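Local coordinates for protein putative transcriptional coactivator P15 (Enterobacteria phage t5, PDB 4BG7) that is a phage homolog of the eukaryotic transcription coactivator PC4, implicated in recombination-dependent DNA replication, and probably binds DNA, at the interface of chains A and B. Coordinates in Å, arbitrary orientation; residue numbers count along the deposited sequence, not the author numbering. Chains: chain A/B, Putative transcriptional coactivator P15.

Contact 1: the interface of chains A and B. Residues chain A 72-73, 76-77, 80; chain B 18-20, 30, 43.
The backbone carbonyl O of B:Ile19 accepts a hydrogen bond from the side-chain amide NE2 of A:Gln72, 3.0 Å away. The donor lies nearly along the C=O axis (164° at the oxygen). The acceptor, however, stands 26° out of the glutamine's own amide plane, and the bond is bent, with 139° at the hydrogen. CG of A:Gln72 is anti to the backbone N, and a bend at chi2 turns the amide toward the end of strand 16-19 of chain B, at the carbonyl of B:Ile19. Glutamine suits this place because its methylenes pack while its tip gives an N-H to the backbone: CG lies 3.8 Å from CA of B:Leu20.

One turn on along helix 67-83, A:Ala76 presents only a methyl group, which allows a close approach. Its CB meets CG2 of B:Ile18 at 3.4 Å, a snug fit for two methyls, and also touches the branches of B:Leu20 and B:Leu30. On one side of it, CD1 of A:Leu73 reaches CD1 of B:Leu20 at 3.7 Å, the two side chains crossing at a slant. On the other, A:Ile80 runs alongside B:Ile18 and B:Leu30 with its tip pointing the opposite way, its CG1 3.7 Å from CD1 of B:Ile18. Branched aliphatics fill this seam between the helix and the strands of the partner chain without asking for polar partners. The CD2 methyl of B:Leu30 is shared: it lies 3.8 Å from CA of A:Phe77, whose ring points away, and 3.6 Å from CD1 of A:Ile80.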
loop_
_atom_site.group_PDB
_atom_site.type_symbol
_atom_site.label_atom_id
_atom_site.label_comp_id
_atom_site.label_asym_id
_atom_site.label_seq_id
_atom_site.Cartn_x
_atom_site.Cartn_y
_atom_site.Cartn_z
ATOM N N GLN A 72 6.538 8.433 -4.794
ATOM C CA GLN A 72 5.603 8.068 -5.893
ATOM C C GLN A 72 4.238 7.623 -5.350
ATOM O O GLN A 72 3.206 7.905 -5.913
ATOM C CB GLN A 72 6.189 6.982 -6.724
ATOM C CG GLN A 72 5.348 6.502 -7.904
ATOM C CD GLN A 72 5.031 7.598 -8.920
ATOM O OE1 GLN A 72 5.668 8.649 -8.915
ATOM N NE2 GLN A 72 4.068 7.328 -9.834
ATOM N N LEU A 73 4.238 6.864 -4.273
ATOM C CA LEU A 73 2.946 6.428 -3.695
ATOM C C LEU A 73 2.153 7.624 -3.152
ATOM O O LEU A 73 0.965 7.781 -3.462
ATOM C CB LEU A 73 3.176 5.344 -2.622
ATOM C CG LEU A 73 1.951 4.860 -1.844
ATOM C CD1 LEU A 73 0.820 4.429 -2.786
ATOM C CD2 LEU A 73 2.339 3.745 -0.834
ATOM N N ALA A 76 0.808 9.390 -6.139
ATOM C CA ALA A 76 -0.230 8.658 -6.919
ATOM C C ALA A 76 -1.509 8.572 -6.138
ATOM O O ALA A 76 -2.629 8.806 -6.722
ATOM C CB ALA A 76 0.221 7.235 -7.392
ATOM N N PHE A 77 -1.359 8.308 -4.837
ATOM C CA PHE A 77 -2.507 8.174 -3.947
ATOM C C PHE A 77 -3.234 9.524 -3.744
ATOM O O PHE A 77 -4.484 9.629 -3.856
ATOM C CB PHE A 77 -2.021 7.591 -2.633
ATOM C CG PHE A 77 -3.116 7.267 -1.619
ATOM C CD1 PHE A 77 -4.282 6.678 -1.983
ATOM C CD2 PHE A 77 -2.903 7.502 -0.305
ATOM C CE1 PHE A 77 -5.240 6.355 -1.041
ATOM C CE2 PHE A 77 -3.835 7.133 0.649
ATOM C CZ PHE A 77 -5.012 6.592 0.264
ATOM N N ILE A 80 -5.096 10.339 -7.079
ATOM C CA ILE A 80 -6.310 9.584 -7.316
ATOM C C ILE A 80 -7.382 10.228 -6.446
ATOM O O ILE A 80 -8.538 10.423 -6.905
ATOM C CB ILE A 80 -6.118 8.039 -7.035
ATOM C CG1 ILE A 80 -5.342 7.419 -8.208
ATOM C CG2 ILE A 80 -7.491 7.376 -6.819
ATOM C CD1 ILE A 80 -4.833 6.001 -7.998
ATOM N N ILE B 18 -1.833 3.673 -11.743
ATOM C CA ILE B 18 -0.567 4.409 -11.699
ATOM C C ILE B 18 0.549 3.464 -11.234
ATOM O O ILE B 18 0.366 2.756 -10.269
ATOM C CB ILE B 18 -0.692 5.578 -10.708
ATOM C CG1 ILE B 18 -1.887 6.490 -11.141
ATOM C CG2 ILE B 18 0.657 6.356 -10.635
ATOM C CD1 ILE B 18 -2.171 7.621 -10.155
ATOM N N ILE B 19 1.664 3.440 -11.939
ATOM C CA ILE B 19 2.809 2.615 -11.570
ATOM C C ILE B 19 3.527 3.193 -10.346
ATOM O O ILE B 19 3.893 4.376 -10.312
ATOM C CB ILE B 19 3.758 2.433 -12.768
ATOM C CG1 ILE B 19 3.011 1.681 -13.888
ATOM C CG2 ILE B 19 4.994 1.642 -12.344
ATOM C CD1 ILE B 19 3.397 1.979 -15.346
ATOM N N LEU B 20 3.700 2.373 -9.323
ATOM C CA LEU B 20 4.420 2.776 -8.057
ATOM C C LEU B 20 5.891 2.411 -8.107
ATOM O O LEU B 20 6.745 3.019 -7.423
ATOM C CB LEU B 20 3.813 2.109 -6.835
ATOM C CG LEU B 20 2.357 2.436 -6.528
ATOM C CD1 LEU B 20 1.923 1.830 -5.210
ATOM C CD2 LEU B 20 2.222 3.971 -6.516
ATOM N N LEU B 30 -0.959 1.009 -8.390
ATOM C CA LEU B 30 -2.032 1.503 -7.581
ATOM C C LEU B 30 -3.201 1.698 -8.558
ATOM O O LEU B 30 -3.025 2.356 -9.580
ATOM C CB LEU B 30 -1.709 2.845 -6.983
ATOM C CG LEU B 30 -2.819 3.508 -6.132
ATOM C CD1 LEU B 30 -3.200 2.731 -4.887
ATOM C CD2 LEU B 30 -2.241 4.851 -5.707
ATOM N N ILE B 43 -3.312 -2.176 -4.380
ATOM C CA ILE B 43 -1.873 -2.076 -4.651
ATOM C C ILE B 43 -1.493 -3.529 -4.924
ATOM O O ILE B 43 -1.788 -4.421 -4.078
ATOM C CB ILE B 43 -1.056 -1.497 -3.525
ATOM C CG1 ILE B 43 -1.383 -0.012 -3.337
ATOM C CG2 ILE B 43 0.435 -1.563 -3.857
ATOM C CD1 ILE B 43 -0.797 0.521 -2.018
#

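Contact 2: the interface of chains A and B. Residues chain A 81, 86, 89-90, 93; chain B 65, 67, 70-71.
B:Leu67, at the start of helix 67-83, is the residue most deeply covered in this patch, and it meets chain A on two fronts. Its CB sits beyond the NH1 and NH2 end of the A:Arg93 guanidinium, tilted from the plane, 3.6 Å from CZ. CD1 lies at the edge of the same group and in its plane, while the two side chains cross at about a right angle. An arginine serves here because its long arm brings the rim of a flat group against aliphatic carbon, while the end, probably charged, can still pair with an acid. The other branch, CD2, turns toward the valines: it is 3.9 Å from CG2 of A:Val90 and also faces A:Val86, where the model is too tight for the spacing to be trusted.

The small B:Ser71 and B:Thr70, one turn on, suit the close approach of helix 87-98. B:Ser71 packs side by side with the base of A:Arg93, CB to CB at 3.7 Å. OG1 of B:Thr70 lies 3.5 Å from CG2 of A:Val90, the side chains nearly perpendicular. Farther along, CD2 of A:Leu81 touches CE1 and the phenolic OH of B:Tyr65, 3.7 Å from the latter.

Behind this shell, the hydroxyl OG of B:Ser71 donates to the carbonyl O of B:Leu67 at 2.5 Å, close to head-on (C=O...OG 162°); chi1 of -63° swings it back along its own helix. That bond probably takes the hydroxyl hydrogen, making the 3.5 Å approach of OG to the backbone O of A:Val90 a weak alternative. On the other side, NH1 of A:Arg93 forms a long, weak salt bridge of 3.3 Å with OE2 of A:Glu89, one turn earlier, which may steady the guanidinium. Together these contacts hold the C-terminal helix of one chain, the turn before it and A:Leu81 near the end of helix 67-83 against the start of the partner's long helix and B:Tyr65 just ahead of it, probably helping to stabilise the dimer.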
loop_
_atom_site.group_PDB
_atom_site.type_symbol
_atom_site.label_atom_id
_atom_site.label_comp_id
_atom_site.label_asym_id
_atom_site.label_seq_id
_atom_site.Cartn_x
_atom_site.Cartn_y
_atom_site.Cartn_z
ATOM N N LEU A 81 -7.033 10.568 -5.213
ATOM C CA LEU A 81 -7.996 11.189 -4.324
ATOM C C LEU A 81 -8.473 12.552 -4.836
ATOM O O LEU A 81 -9.677 12.884 -4.710
ATOM C CB LEU A 81 -7.519 11.274 -2.893
ATOM C CG LEU A 81 -7.248 9.888 -2.192
ATOM C CD1 LEU A 81 -6.608 10.189 -0.849
ATOM C CD2 LEU A 81 -8.525 9.061 -2.042
ATOM N N VAL A 86 -12.017 14.142 -3.288
ATOM C CA VAL A 86 -12.220 13.901 -1.864
ATOM C C VAL A 86 -10.945 14.107 -0.997
ATOM O O VAL A 86 -10.910 13.743 0.135
ATOM C CB VAL A 86 -12.759 12.456 -1.684
ATOM C CG1 VAL A 86 -11.740 11.429 -2.157
ATOM C CG2 VAL A 86 -13.136 12.207 -0.259
ATOM N N GLU A 89 -11.265 15.746 2.598
ATOM C CA GLU A 89 -12.049 14.972 3.596
ATOM C C GLU A 89 -11.163 13.777 4.093
ATOM O O GLU A 89 -11.043 13.543 5.307
ATOM C CB GLU A 89 -13.370 14.429 2.958
ATOM C CG GLU A 89 -14.333 13.690 3.926
ATOM C CD GLU A 89 -14.521 14.383 5.292
ATOM O OE1 GLU A 89 -15.072 15.501 5.351
ATOM O OE2 GLU A 89 -14.129 13.815 6.337
ATOM N N VAL A 90 -10.493 13.122 3.144
ATOM C CA VAL A 90 -9.624 11.956 3.519
ATOM C C VAL A 90 -8.503 12.402 4.466
ATOM O O VAL A 90 -8.253 11.733 5.474
ATOM C CB VAL A 90 -9.131 11.206 2.259
ATOM C CG1 VAL A 90 -8.125 10.088 2.602
ATOM C CG2 VAL A 90 -10.325 10.668 1.499
ATOM N N ARG A 93 -10.116 13.161 8.006
ATOM C CA ARG A 93 -10.378 11.831 8.590
ATOM C C ARG A 93 -9.079 11.138 8.996
ATOM O O ARG A 93 -9.068 10.458 10.010
ATOM C CB ARG A 93 -11.123 10.964 7.574
ATOM C CG ARG A 93 -12.211 10.068 8.141
ATOM C CD ARG A 93 -13.570 10.778 8.185
ATOM N NE ARG A 93 -14.656 9.916 7.688
ATOM C CZ ARG A 93 -15.083 9.862 6.423
ATOM N NH1 ARG A 93 -14.549 10.629 5.484
ATOM N NH2 ARG A 93 -16.072 9.041 6.099
ATOM N N TYR B 65 -13.188 1.201 -2.234
ATOM C CA TYR B 65 -12.674 2.574 -2.374
ATOM C C TYR B 65 -13.718 3.457 -1.760
ATOM O O TYR B 65 -14.717 3.775 -2.383
ATOM C CB TYR B 65 -12.430 2.889 -3.852
ATOM C CG TYR B 65 -11.865 4.273 -4.172
ATOM C CD1 TYR B 65 -10.747 4.780 -3.496
ATOM C CD2 TYR B 65 -12.445 5.073 -5.152
ATOM C CE1 TYR B 65 -10.253 6.057 -3.776
ATOM C CE2 TYR B 65 -11.945 6.347 -5.444
ATOM C CZ TYR B 65 -10.852 6.830 -4.762
ATOM O OH TYR B 65 -10.361 8.107 -5.061
ATOM N N LEU B 67 -14.356 6.308 1.817
ATOM C CA LEU B 67 -13.665 7.286 2.669
ATOM C C LEU B 67 -12.974 6.668 3.860
ATOM O O LEU B 67 -11.979 7.195 4.409
ATOM C CB LEU B 67 -14.650 8.394 3.114
ATOM C CG LEU B 67 -15.243 9.282 1.955
ATOM C CD1 LEU B 67 -16.394 10.267 2.347
ATOM C CD2 LEU B 67 -14.147 10.027 1.159
ATOM N N THR B 70 -9.710 4.584 2.543
ATOM C CA THR B 70 -8.645 5.459 2.038
ATOM C C THR B 70 -8.081 6.268 3.144
ATOM O O THR B 70 -6.896 6.458 3.201
ATOM C CB THR B 70 -9.135 6.392 0.938
ATOM O OG1 THR B 70 -10.222 7.169 1.431
ATOM C CG2 THR B 70 -9.506 5.605 -0.370
ATOM N N SER B 71 -8.909 6.677 4.115
ATOM C CA SER B 71 -8.435 7.450 5.263
ATOM C C SER B 71 -7.551 6.673 6.240
ATOM O O SER B 71 -6.593 7.235 6.838
ATOM C CB SER B 71 -9.588 8.012 6.066
ATOM O OG SER B 71 -10.310 8.922 5.237
#

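Contact 1 and contact 2 lie about 15 Å apart, measured between the centres of their C-alpha atoms, and both draw on helix 67-83. In chain A this helix supplies the face laid on the partner's strands in contact 1 and, near its end, A:Leu81 in contact 2. In chain B the first turns of the same element receive helix 87-98 in contact 2. Two-fold symmetry repeats each contact with the chains exchanged, and each long helix therefore meets both the sheet and the terminal helix of its neighbour. Such intertwining fits the dimer typical of PC4-like proteins.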